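Local coordinates for pyridoxamine 5-phosphate-dependent dehydrase (Escherichia coli, PDB 3B8X), which catalyses the pyridoxal-phosphate-dependent removal of the C3'-hydroxyl from GDP-4-keto-6-deoxy-D-mannose, a step in making the L-colitose of the O-antigen, at residues K37-E40 and T41-K45; P141-F144 and D145-N148; F238-S241 and F242-V245; F282-K285 and F286-H289; A361-L364 and D365-L369. The protein carries 1 engineered substitution. All coordinates share one frame; numbering follows the deposited sequence.

Contact 1 of 5, residues K37-E40 and T41-K45; sequences KQYE and TQFAK
The carbonyl oxygen of K37 is gripped twice by T41, one helical turn further on. T41 N donates to K37 O at 3.1 Å in the regular i to i+4 bond, and the hydroxyl T41 OG1 donates to K37 O at 3.2 Å; the two donors approach from opposite faces of the carbonyl plane. The hydroxyl can fold back like this because OG1 stands beside its own backbone N (chi1 -72°), facing the preceding turn. Threonine suits this exposed position, since the helix itself supplies an acceptor for its polar branch.

The buried side carries Y39 and F43, which lie side by side and point the same way. Their rings meet obliquely, with planes at 54° and centroids 5.5 Å apart. Contact is made at the far end of the tyrosine: Y39 OH lies 3.3 Å from F43 CD1, and Y39 CZ lies 3.5 Å from that same F43 CD1. In the backbone, F43 N donates to Y39 O at 2.7 Å.

The acid E40 turns its OE2 to R215 and to the backbone N of M54. Helix 34-47 lies between helix 255-286 and the large sheet: Y39 rests on I262 and L265 of that helix, while F43 packs on A52, C199 and V201 and meets F184 edge-to-face, covering strands 51-55, 198-202 and 181-185 of the sheet.

Contact 2 of 5, residues P141-F144 and D145-N148; sequences PNNF and DEIN
N143 is the N-cap of helix 144-151: its side-chain oxygen OD1 accepts from E146 N at 2.9 Å, with a nearly straight N-H...O angle of 168°. The donor stands well above the plane of the amide carbonyl, so the bond does not use a lone-pair direction. A second, weak bond runs to the same OD1 from D145 N. The cap is set by a side chain whose CG lies anti to the backbone N (chi1 173°), which carries the amide alongside the first helical turn.

E146 bends at chi2 and crosses the cap obliquely, laying its methylene against the amide; E146 CG is 3.4 Å from N143 ND2. The backbone then settles into helical bonding, with I147 N donating to N143 O at 3.1 Å and N148 N to F144 O at 2.7 Å.

On the buried side I147 is stretched out, chi2 being 180°, and its terminal CD1 reaches N142 CB at 3.7 Å and, more loosely, F144 CD2 at 4.2 Å. N142 CB also lies over one face of the F144 ring, toward its rim, and the same ring stacks with F178. The N142 amide nitrogen is bound to N136 OD1 and V135 O, anchoring the loop that follows strand 129-135.

Asparagine is apt at the N-cap because its carbonyl supplies an acceptor to amides that have no preceding turn to bond to. With the carboxylates of D145 and E146 close by, this helix end gathers negative charge, which should interact favourably with the helix dipole.

Contact 3 of 5, residues F238-S241 and F242-V245; sequences FEES and FKFV. With G4M ([(2R,3S,4R,5R)-5-(2-amino-6-oxo-1,6-dihydro-9H-purin-9-yl)-3,4-dihydroxytetrahydrofuran-2-yl]methyl (2R,3S,4S,5S,6R)-3,4-dihydroxy-5-[({3-hydroxy-2-methyl-5-[(phosphonooxy)methyl]pyridin-4-yl}methyl)amino]-6-methyltetrahydro-2H-pyran-2-yl dihydrogen diphosphate), chain G.
K243 joins E239 and E240 in a salt-bridge network that ties the chain after S241 back to helix 237-241. The ammonium group is shared: K243 NZ is modelled 2.5 Å from E239 OE2 and equally close to E240 OE2, both so short that the exact positions are doubtful, though the pairing of charges is clear. The lysine leaves the backbone with CG anti to its N (chi1 179°), which sends the chain across both glutamates. A lysine is long enough to bridge two acids on one turn.

The buried acid, E240, is placed in turn by T220 OG1 and by S234 N. A water donates to E240 O at 2.8 Å and accepts weakly from K243 N, linking the two backbones. Further out, S241 O takes a bond from R221, a residue that also binds the ligand.

F242 belongs to the pocket for the sugar nucleotide joined to the cofactor, a site built from both subunits: W90 of the second subunit meets the F242 ring edge-to-face. S241 OG, in a poorly ordered residue, lies 3.9 Å above the ring centre. At the ring's edge, near its plane, F242 CE1 comes within 3.5 Å of the ligand's O1G, the oxygen that joins the sugar to the diphosphate.

Contact 4 of 5, residues F282-K285 and F286-H289; sequences FLDK and FKDH
F282 and F286 form an aromatic i, i+4 pair at the C-terminal end of the long helix 255-286, where the chain turns off toward strand 292-293. The rings meet at a slant, planes 35° apart and centroids 4.9 Å apart, and the closest carbons are F282 CE1 and F286 CD1 at 3.4 Å. F286 N donates to F282 O at 2.8 Å, and that same oxygen lies in plane at the edge of the F286 ring.

On the exposed side K287 folds back over the last turn. K287 NZ forms a salt bridge with D284 OD1 at 2.7 Å, on the anti side of the carboxylate, and donates to D284 O at 2.9 Å, on a lone pair of that carbonyl. To get there CG adopts the crowded position between backbone N and carbonyl carbon (chi1 86°), and the residue is poorly ordered. A lysine suits this place: its ammonium serves both the carboxylate and the backbone carbonyl of D284. K287 belongs to a type I turn, F286 to H289, closed by H289 N donating to F286 O at 3.1 Å.

Large aromatic residues suit the inner side: F282 stacks on F306, both rings meet F308 of strand 305-310, and helix 379-388 adds I382 against F282 and L385 against F286.

Contact 5 of 5, residues A361-L364 and D365-L369; sequences AEYL and DKNGL
Two first torsions bring Y363 and N367 together: Y363 sets its CG opposite the backbone N (chi1 -176°), so that the ring leans outward and toward the C-terminal end of the helix, while N367 holds its CG beside its own N (chi1 -61°), which turns the amide back over the ring. The amide lies rather flat over one face of Y363, with N367 ND2 3.1 Å above the ring centre and the two planes 35° apart.

An N-H of this amide goes to the backbone: N367 ND2 donates to Y363 O at 3.1 Å, in the carbonyl plane and on a lone pair. N367 N reaches Y363 O as well, at 2.9 Å, so that a single residue grips this oxygen by both its backbone and its side chain. Asparagine suits the last helical position because its short amide can supply the extra N-H there. The tyrosine hydroxyl continues to I310 O of strand 305-310.

Further back D365 N donates to A361 O at 2.9 Å, and the D365 carboxylate is taken by N339 N and K342 NZ. G368 N still makes a weak bond to L364 O at 2.8 Å, but the chain has already become extended, and glycine brings no side chain up against that carbonyl. R318 NH1 binds both D365 O and G368 O, on either side of the junction.

This is a helix-to-strand junction: helix 359-367 passes without a loop into strand 368-372, an inner strand of the four-stranded antiparallel sheet, where L369 packs on F238 of the second subunit.

How the contacts relate
The five contacts come one after another along the chain, none touching another. Contacts 4 and 5 are neighbours, their centres about 20 Å apart, and both lean on strand 305-310 of the small antiparallel sheet. Contacts 1 and 2 flank the large mixed sheet, about 26 Å apart between centres; helix 34-47 of contact 1 also rests on helix 255-286, whose far end carries contact 4. Contact 3 stands out from the body, its centre about 59 Å from that of contact 4 and across the chain's centre. It brings F242 to the bound ligand and, like contact 5, touches the second subunit; the ligand pocket at contact 3 is completed by residues of that subunit.

Contact 1 of 5, residues K37-E40 and T41-K45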
# COMPACT_ATOMS: atom_id res chain seq x y z
N LYS B 37 -17.22 -4.91 2.04
CA LYS B 37 -17.74 -5.49 3.25
C LYS B 37 -18.36 -6.84 2.94
O LYS B 37 -18.12 -7.82 3.64
CB LYS B 37 -18.77 -4.55 3.89
CG LYS B 37 -18.22 -3.30 4.53
CD LYS B 37 -18.83 -3.07 5.91
CE LYS B 37 -20.05 -2.16 5.86
NZ LYS B 37 -21.34 -2.91 5.67
N GLN B 38 -19.20 -6.87 1.91
CA GLN B 38 -19.88 -8.08 1.50
C GLN B 38 -18.85 -9.14 1.12
O GLN B 38 -18.93 -10.33 1.48
CB GLN B 38 -20.67 -7.73 0.25
CG GLN B 38 -21.81 -8.66 -0.10
CD GLN B 38 -22.65 -8.07 -1.23
OE1 GLN B 38 -22.80 -8.70 -2.30
NE2 GLN B 38 -23.16 -6.85 -1.02
N TYR B 39 -17.89 -8.73 0.30
CA TYR B 39 -16.84 -9.66 -0.10
C TYR B 39 -16.12 -10.27 1.14
O TYR B 39 -15.78 -11.45 1.17
CB TYR B 39 -15.80 -8.85 -0.87
CG TYR B 39 -14.61 -9.64 -1.29
CD1 TYR B 39 -14.70 -10.60 -2.28
CD2 TYR B 39 -13.38 -9.41 -0.71
CE1 TYR B 39 -13.56 -11.33 -2.69
CE2 TYR B 39 -12.26 -10.12 -1.12
CZ TYR B 39 -12.34 -11.05 -2.13
OH TYR B 39 -11.19 -11.71 -2.52
N GLU B 40 -15.85 -9.46 2.14
CA GLU B 40 -15.12 -9.96 3.30
C GLU B 40 -15.98 -11.02 3.99
O GLU B 40 -15.49 -12.05 4.47
CB GLU B 40 -14.77 -8.81 4.25
CG GLU B 40 -13.65 -7.88 3.66
CD GLU B 40 -13.49 -6.53 4.40
OE1 GLU B 40 -14.39 -6.16 5.18
OE2 GLU B 40 -12.46 -5.80 4.27
N THR B 41 -17.28 -10.75 4.05
CA THR B 41 -18.21 -11.66 4.70
C THR B 41 -18.18 -12.99 3.95
O THR B 41 -18.02 -14.06 4.54
CB THR B 41 -19.61 -11.05 4.63
OG1 THR B 41 -19.67 -9.94 5.53
CG2 THR B 41 -20.68 -12.09 4.98
N GLN B 42 -18.26 -12.91 2.63
CA GLN B 42 -18.22 -14.14 1.83
C GLN B 42 -16.86 -14.84 1.92
O GLN B 42 -16.77 -16.07 1.89
CB GLN B 42 -18.58 -13.83 0.36
CG GLN B 42 -19.66 -14.68 -0.24
CD GLN B 42 -20.54 -15.33 0.81
OE1 GLN B 42 -21.33 -14.65 1.50
NE2 GLN B 42 -20.43 -16.65 0.93
N PHE B 43 -15.80 -14.04 1.99
CA PHE B 43 -14.42 -14.54 2.03
C PHE B 43 -14.25 -15.38 3.26
O PHE B 43 -13.87 -16.54 3.11
CB PHE B 43 -13.42 -13.39 1.94
CG PHE B 43 -12.02 -13.81 1.47
CD1 PHE B 43 -11.64 -13.70 0.12
CD2 PHE B 43 -11.08 -14.33 2.38
CE1 PHE B 43 -10.35 -14.07 -0.30
CE2 PHE B 43 -9.79 -14.75 1.96
CZ PHE B 43 -9.43 -14.60 0.64
N ALA B 44 -14.58 -14.83 4.43
CA ALA B 44 -14.43 -15.53 5.72
C ALA B 44 -15.20 -16.85 5.65
O ALA B 44 -14.69 -17.91 6.00
CB ALA B 44 -14.97 -14.68 6.85
N LYS B 45 -16.42 -16.77 5.14
CA LYS B 45 -17.25 -17.96 5.01
C LYS B 45 -16.61 -19.02 4.12
O LYS B 45 -16.61 -20.23 4.45
CB LYS B 45 -18.61 -17.59 4.44
CG LYS B 45 -19.59 -18.71 4.18
CD LYS B 45 -21.02 -18.22 4.39
CE LYS B 45 -21.96 -18.61 3.26
NZ LYS B 45 -23.34 -18.09 3.53

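Contact 2 of 5, residues P141-F144 and D145-N148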
# COMPACT_ATOMS: atom_id res chain seq x y z
N PRO B 141 -0.08 -26.78 0.38
CA PRO B 141 -0.09 -26.43 1.81
C PRO B 141 1.04 -27.14 2.56
O PRO B 141 1.50 -28.23 2.18
CB PRO B 141 -1.42 -27.02 2.32
CG PRO B 141 -1.74 -28.17 1.40
CD PRO B 141 -1.01 -27.89 0.07
N ASN B 142 1.44 -26.53 3.66
CA ASN B 142 2.44 -27.15 4.53
C ASN B 142 1.78 -28.29 5.26
O ASN B 142 0.55 -28.35 5.32
CB ASN B 142 2.89 -26.13 5.57
CG ASN B 142 3.88 -25.18 5.02
OD1 ASN B 142 5.08 -25.46 5.13
ND2 ASN B 142 3.41 -24.16 4.24
N ASN B 143 2.56 -29.17 5.87
CA ASN B 143 1.91 -30.19 6.65
C ASN B 143 1.78 -29.62 8.04
O ASN B 143 2.72 -29.64 8.82
CB ASN B 143 2.66 -31.53 6.65
CG ASN B 143 2.05 -32.51 7.62
OD1 ASN B 143 1.42 -32.10 8.58
ND2 ASN B 143 2.18 -33.81 7.35
N PHE B 144 0.62 -29.05 8.30
CA PHE B 144 0.36 -28.37 9.56
C PHE B 144 0.38 -29.24 10.81
O PHE B 144 0.70 -28.76 11.88
CB PHE B 144 -0.84 -27.42 9.45
CG PHE B 144 -0.56 -26.24 8.56
CD1 PHE B 144 -1.06 -26.17 7.27
CD2 PHE B 144 0.29 -25.24 9.01
CE1 PHE B 144 -0.73 -25.09 6.42
CE2 PHE B 144 0.59 -24.14 8.20
CZ PHE B 144 0.11 -24.08 6.91
N ASP B 145 0.14 -30.53 10.63
CA ASP B 145 0.23 -31.47 11.75
C ASP B 145 1.68 -31.50 12.19
O ASP B 145 2.01 -31.29 13.37
CB ASP B 145 -0.14 -32.87 11.26
CG ASP B 145 -1.64 -33.07 11.14
OD1 ASP B 145 -2.40 -32.25 11.68
OD2 ASP B 145 -2.06 -34.05 10.48
N GLU B 146 2.57 -31.80 11.25
CA GLU B 146 3.97 -31.85 11.63
C GLU B 146 4.40 -30.53 12.24
O GLU B 146 5.20 -30.50 13.18
CB GLU B 146 4.86 -32.11 10.38
CG GLU B 146 4.59 -33.43 9.68
CD GLU B 146 4.64 -34.62 10.62
OE1 GLU B 146 5.49 -35.51 10.40
OE2 GLU B 146 3.81 -34.67 11.56
N ILE B 147 3.93 -29.45 11.63
CA ILE B 147 4.32 -28.12 12.09
C ILE B 147 3.82 -27.84 13.49
O ILE B 147 4.55 -27.35 14.35
CB ILE B 147 3.84 -27.04 11.14
CG1 ILE B 147 4.72 -27.07 9.89
CG2 ILE B 147 3.90 -25.68 11.81
CD1 ILE B 147 4.37 -26.08 8.91
N ASN B 148 2.55 -28.16 13.72
CA ASN B 148 1.99 -27.95 15.04
C ASN B 148 2.64 -28.82 16.11
O ASN B 148 2.80 -28.39 17.26
CB ASN B 148 0.48 -28.13 14.98
CG ASN B 148 -0.22 -26.86 14.55
OD1 ASN B 148 0.19 -25.77 14.93
ND2 ASN B 148 -1.26 -26.99 13.71

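Contact 3 of 5, residues F238-S241 and F242-V245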
# COMPACT_ATOMS: atom_id res chain seq x y z
N PHE B 238 -17.58 14.62 15.33
CA PHE B 238 -16.50 15.58 15.12
C PHE B 238 -15.26 15.05 15.84
O PHE B 238 -14.15 15.32 15.41
CB PHE B 238 -16.88 16.96 15.68
CG PHE B 238 -16.02 18.08 15.16
CD1 PHE B 238 -16.39 18.77 14.00
CD2 PHE B 238 -14.88 18.47 15.85
CE1 PHE B 238 -15.63 19.85 13.54
CE2 PHE B 238 -14.09 19.56 15.39
CZ PHE B 238 -14.48 20.25 14.23
N GLU B 239 -15.48 14.34 16.96
CA GLU B 239 -14.42 13.75 17.78
C GLU B 239 -13.84 12.48 17.15
O GLU B 239 -12.63 12.33 17.05
CB GLU B 239 -14.96 13.39 19.16
CG GLU B 239 -13.96 13.65 20.29
CD GLU B 239 -13.74 12.45 21.21
OE1 GLU B 239 -14.36 12.39 22.30
OE2 GLU B 239 -12.91 11.58 20.85
N GLU B 240 -14.70 11.62 16.62
CA GLU B 240 -14.25 10.41 15.95
C GLU B 240 -14.04 10.59 14.44
O GLU B 240 -13.71 9.64 13.74
CB GLU B 240 -15.28 9.30 16.17
CG GLU B 240 -15.51 9.07 17.63
CD GLU B 240 -14.42 8.20 18.30
OE1 GLU B 240 -13.79 7.36 17.62
OE2 GLU B 240 -14.17 8.33 19.52
N SER B 241 -14.21 11.81 13.95
CA SER B 241 -14.00 12.07 12.52
C SER B 241 -12.56 11.67 12.17
O SER B 241 -12.32 10.75 11.39
CB SER B 241 -14.20 13.58 12.28
OG SER B 241 -14.02 13.96 10.92
N PHE B 242 -11.62 12.39 12.77
CA PHE B 242 -10.19 12.20 12.55
C PHE B 242 -9.50 11.94 13.92
O PHE B 242 -8.78 12.75 14.48
CB PHE B 242 -9.56 13.44 11.87
CG PHE B 242 -10.06 13.75 10.47
CD1 PHE B 242 -10.45 12.76 9.58
CD2 PHE B 242 -10.04 15.06 10.01
CE1 PHE B 242 -10.85 13.09 8.26
CE2 PHE B 242 -10.42 15.40 8.70
CZ PHE B 242 -10.80 14.41 7.81
N LYS B 243 -9.75 10.77 14.47
CA LYS B 243 -9.11 10.37 15.71
C LYS B 243 -8.08 9.31 15.23
O LYS B 243 -8.45 8.29 14.62
CB LYS B 243 -10.23 9.73 16.54
CG LYS B 243 -9.84 9.19 17.90
CD LYS B 243 -10.88 9.66 18.94
CE LYS B 243 -11.14 8.68 20.08
NZ LYS B 243 -12.31 9.17 20.89
N PHE B 244 -6.79 9.52 15.50
CA PHE B 244 -5.73 8.63 15.04
C PHE B 244 -5.09 7.86 16.19
O PHE B 244 -4.51 8.47 17.08
CB PHE B 244 -4.71 9.51 14.32
CG PHE B 244 -5.23 10.09 13.05
CD1 PHE B 244 -5.32 11.47 12.87
CD2 PHE B 244 -5.69 9.26 12.04
CE1 PHE B 244 -5.76 12.03 11.67
CE2 PHE B 244 -6.18 9.82 10.83
CZ PHE B 244 -6.21 11.20 10.65
N VAL B 245 -5.16 6.53 16.14
CA VAL B 245 -4.74 5.67 17.27
C VAL B 245 -3.69 4.58 17.16
O VAL B 245 -3.21 4.09 18.19
CB VAL B 245 -6.00 5.07 17.98
CG1 VAL B 245 -6.94 6.22 18.35
CG2 VAL B 245 -6.77 4.09 17.05
OP3 G4M G . -6.03 9.95 1.54
PL G4M G . -4.64 9.63 0.82
OP1 G4M G . -4.05 8.25 1.30
OP2 G4M G . -4.76 9.64 -0.78
OP4 G4M G . -3.58 10.80 1.10
C5B G4M G . -3.15 10.80 2.44
C5L G4M G . -2.79 12.22 2.88
C6L G4M G . -1.47 12.56 3.14
N1L G4M G . -1.10 13.79 3.55
C2L G4M G . -2.00 14.71 3.84
C2A G4M G . -1.49 16.04 4.39
C3L G4M G . -3.37 14.45 3.62
O3L G4M G . -4.31 15.39 3.93
C4L G4M G . -3.78 13.18 3.13
C4A G4M G . -5.13 12.87 2.96
N4A G4M G . -6.06 13.78 3.23
C4G G4M G . -7.39 13.56 2.94
C5G G4M G . -8.31 14.12 4.02
C6G G4M G . -7.99 15.60 4.23
O5G G4M G . -9.66 14.01 3.55
C3G G4M G . -7.70 12.07 2.71
O3G G4M G . -8.02 11.87 1.32
C2G G4M G . -8.86 11.62 3.64
O2G G4M G . -9.29 10.29 3.30
C1G G4M G . -10.05 12.62 3.60
O1G G4M G . -10.87 12.45 4.77
P2 G4M G . -12.34 12.51 4.15
O3P G4M G . -12.59 13.87 3.32
O4P G4M G . -13.35 12.51 5.40
OPP G4M G . -12.53 11.23 3.18
P G4M G . -14.08 10.77 3.18
O1P G4M G . -14.92 11.24 4.48
O2P G4M G . -14.07 9.16 3.16
O5' G4M G . -14.83 11.26 1.82
C5' G4M G . -15.01 12.67 1.80
C4' G4M G . -16.42 13.01 1.30
O4' G4M G . -16.63 12.56 -0.07
C3' G4M G . -17.50 12.29 2.17
O3' G4M G . -18.67 13.09 2.34
C2' G4M G . -17.78 10.99 1.38
O2' G4M G . -19.15 10.59 1.52
C1' G4M G . -17.55 11.45 -0.07
N9 G4M G . -17.02 10.34 -0.88
C8 G4M G . -15.84 9.70 -0.68
N7 G4M G . -15.72 8.78 -1.60
C4 G4M G . -17.65 9.81 -1.95
C5 G4M G . -16.81 8.80 -2.42
C6 G4M G . -17.22 8.08 -3.57
O6 G4M G . -16.52 7.22 -4.06
N3 G4M G . -18.80 10.06 -2.56
C2 G4M G . -19.17 9.38 -3.62
N1 G4M G . -18.39 8.40 -4.14
N2 G4M G . -20.36 9.68 -4.22
O HOH W 1 -11.43 8.38 12.75

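Contact 4 of 5, residues F282-K285 and F286-H289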
# COMPACT_ATOMS: atom_id res chain seq x y z
N PHE B 282 -1.14 -33.58 -15.84
CA PHE B 282 0.27 -33.16 -15.80
C PHE B 282 1.14 -34.23 -15.10
O PHE B 282 2.18 -34.68 -15.64
CB PHE B 282 0.36 -31.84 -15.01
CG PHE B 282 1.78 -31.39 -14.72
CD1 PHE B 282 2.60 -30.94 -15.75
CD2 PHE B 282 2.29 -31.47 -13.42
CE1 PHE B 282 3.94 -30.56 -15.49
CE2 PHE B 282 3.61 -31.11 -13.14
CZ PHE B 282 4.45 -30.67 -14.17
N LEU B 283 0.72 -34.65 -13.90
CA LEU B 283 1.46 -35.63 -13.13
C LEU B 283 1.53 -36.94 -13.90
O LEU B 283 2.57 -37.61 -13.94
CB LEU B 283 0.83 -35.85 -11.74
CG LEU B 283 1.00 -34.64 -10.79
CD1 LEU B 283 0.29 -34.81 -9.44
CD2 LEU B 283 2.49 -34.18 -10.61
N ASP B 284 0.42 -37.32 -14.51
CA ASP B 284 0.41 -38.58 -15.24
C ASP B 284 1.37 -38.44 -16.42
O ASP B 284 2.11 -39.36 -16.78
CB ASP B 284 -0.99 -38.89 -15.72
CG ASP B 284 -1.00 -39.88 -16.86
OD1 ASP B 284 -0.40 -40.97 -16.70
OD2 ASP B 284 -1.60 -39.57 -17.91
N LYS B 285 1.41 -37.26 -17.00
CA LYS B 285 2.31 -37.08 -18.12
C LYS B 285 3.82 -36.93 -17.85
O LYS B 285 4.66 -37.18 -18.74
CB LYS B 285 1.82 -35.91 -18.96
CG LYS B 285 0.59 -36.24 -19.72
CD LYS B 285 0.97 -36.11 -21.17
CE LYS B 285 0.66 -37.35 -21.95
NZ LYS B 285 0.97 -37.03 -23.36
N PHE B 286 4.16 -36.40 -16.68
CA PHE B 286 5.54 -36.16 -16.33
C PHE B 286 6.04 -37.04 -15.19
O PHE B 286 7.13 -36.83 -14.66
CB PHE B 286 5.68 -34.69 -15.91
CG PHE B 286 5.69 -33.73 -17.07
CD1 PHE B 286 4.49 -33.22 -17.56
CD2 PHE B 286 6.88 -33.37 -17.69
CE1 PHE B 286 4.50 -32.34 -18.62
CE2 PHE B 286 6.88 -32.51 -18.78
CZ PHE B 286 5.69 -32.00 -19.24
N LYS B 287 5.23 -38.01 -14.77
CA LYS B 287 5.62 -38.82 -13.62
C LYS B 287 6.97 -39.54 -13.65
O LYS B 287 7.70 -39.56 -12.65
CB LYS B 287 4.47 -39.57 -12.93
CG LYS B 287 4.15 -40.92 -13.53
CD LYS B 287 2.78 -40.90 -14.21
CE LYS B 287 2.43 -42.25 -14.85
NZ LYS B 287 1.95 -42.20 -16.28
N ASP B 288 7.33 -40.07 -14.82
CA ASP B 288 8.62 -40.73 -14.92
C ASP B 288 9.53 -39.93 -15.82
O ASP B 288 10.27 -40.47 -16.64
CB ASP B 288 8.46 -42.15 -15.44
CG ASP B 288 7.92 -43.09 -14.39
OD1 ASP B 288 8.62 -43.30 -13.37
OD2 ASP B 288 6.80 -43.60 -14.61
N HIS B 289 9.47 -38.62 -15.70
CA HIS B 289 10.29 -37.86 -16.59
C HIS B 289 11.74 -38.22 -16.34
O HIS B 289 12.15 -38.42 -15.18
CB HIS B 289 10.02 -36.37 -16.45
CG HIS B 289 10.46 -35.57 -17.63
ND1 HIS B 289 11.78 -35.26 -17.85
CD2 HIS B 289 9.77 -35.09 -18.69
CE1 HIS B 289 11.88 -34.58 -18.98
NE2 HIS B 289 10.68 -34.46 -19.51
O HOH W 2 5.47 -40.14 -16.84

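Contact 5 of 5, residues A361-L364 and D365-L369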
# COMPACT_ATOMS: atom_id res chain seq x y z
N ALA B 361 17.48 -25.10 -1.34
CA ALA B 361 17.01 -23.83 -1.89
C ALA B 361 18.01 -23.42 -2.98
O ALA B 361 17.62 -22.93 -4.04
CB ALA B 361 16.91 -22.75 -0.77
N GLU B 362 19.29 -23.67 -2.74
CA GLU B 362 20.31 -23.36 -3.74
C GLU B 362 20.15 -24.22 -4.98
O GLU B 362 20.25 -23.73 -6.11
CB GLU B 362 21.70 -23.60 -3.19
CG GLU B 362 22.21 -22.45 -2.39
CD GLU B 362 23.35 -22.82 -1.45
OE1 GLU B 362 24.00 -23.88 -1.60
OE2 GLU B 362 23.63 -22.01 -0.55
N TYR B 363 19.93 -25.51 -4.78
CA TYR B 363 19.78 -26.41 -5.92
C TYR B 363 18.55 -26.00 -6.75
O TYR B 363 18.56 -26.04 -7.99
CB TYR B 363 19.67 -27.87 -5.46
CG TYR B 363 19.62 -28.82 -6.63
CD1 TYR B 363 20.79 -29.32 -7.17
CD2 TYR B 363 18.42 -29.13 -7.26
CE1 TYR B 363 20.77 -30.17 -8.26
CE2 TYR B 363 18.40 -29.99 -8.40
CZ TYR B 363 19.59 -30.55 -8.84
OH TYR B 363 19.65 -31.36 -9.96
N LEU B 364 17.49 -25.61 -6.06
CA LEU B 364 16.26 -25.19 -6.74
C LEU B 364 16.57 -23.91 -7.50
O LEU B 364 16.10 -23.69 -8.63
CB LEU B 364 15.17 -24.93 -5.71
CG LEU B 364 13.87 -24.28 -6.17
CD1 LEU B 364 12.75 -24.82 -5.30
CD2 LEU B 364 13.95 -22.72 -5.97
N ASP B 365 17.36 -23.05 -6.88
CA ASP B 365 17.67 -21.77 -7.49
C ASP B 365 18.33 -21.93 -8.85
O ASP B 365 18.08 -21.14 -9.75
CB ASP B 365 18.52 -20.93 -6.56
CG ASP B 365 18.55 -19.48 -6.98
OD1 ASP B 365 17.61 -18.74 -6.60
OD2 ASP B 365 19.49 -19.10 -7.71
N LYS B 366 19.15 -22.97 -9.03
CA LYS B 366 19.81 -23.16 -10.32
C LYS B 366 19.04 -24.07 -11.25
O LYS B 366 19.15 -23.96 -12.46
CB LYS B 366 21.20 -23.78 -10.15
CG LYS B 366 22.21 -22.88 -9.45
CD LYS B 366 22.20 -23.08 -7.93
CE LYS B 366 22.39 -21.76 -7.14
NZ LYS B 366 22.57 -21.95 -5.66
N ASN B 367 18.32 -25.02 -10.68
CA ASN B 367 17.67 -26.04 -11.49
C ASN B 367 16.16 -26.01 -11.62
O ASN B 367 15.59 -26.90 -12.27
CB ASN B 367 18.11 -27.41 -10.97
CG ASN B 367 19.62 -27.59 -11.09
OD1 ASN B 367 20.12 -27.64 -12.20
ND2 ASN B 367 20.35 -27.54 -9.96
N GLY B 368 15.54 -24.99 -11.02
CA GLY B 368 14.08 -24.89 -11.01
C GLY B 368 13.41 -23.81 -11.83
O GLY B 368 13.98 -22.74 -12.10
N LEU B 369 12.15 -24.08 -12.15
CA LEU B 369 11.32 -23.13 -12.93
C LEU B 369 9.86 -23.59 -12.86
O LEU B 369 9.55 -24.69 -12.41
CB LEU B 369 11.78 -23.15 -14.41
CG LEU B 369 11.32 -24.38 -15.26
CD1 LEU B 369 10.88 -24.03 -16.66
CD2 LEU B 369 12.29 -25.54 -15.23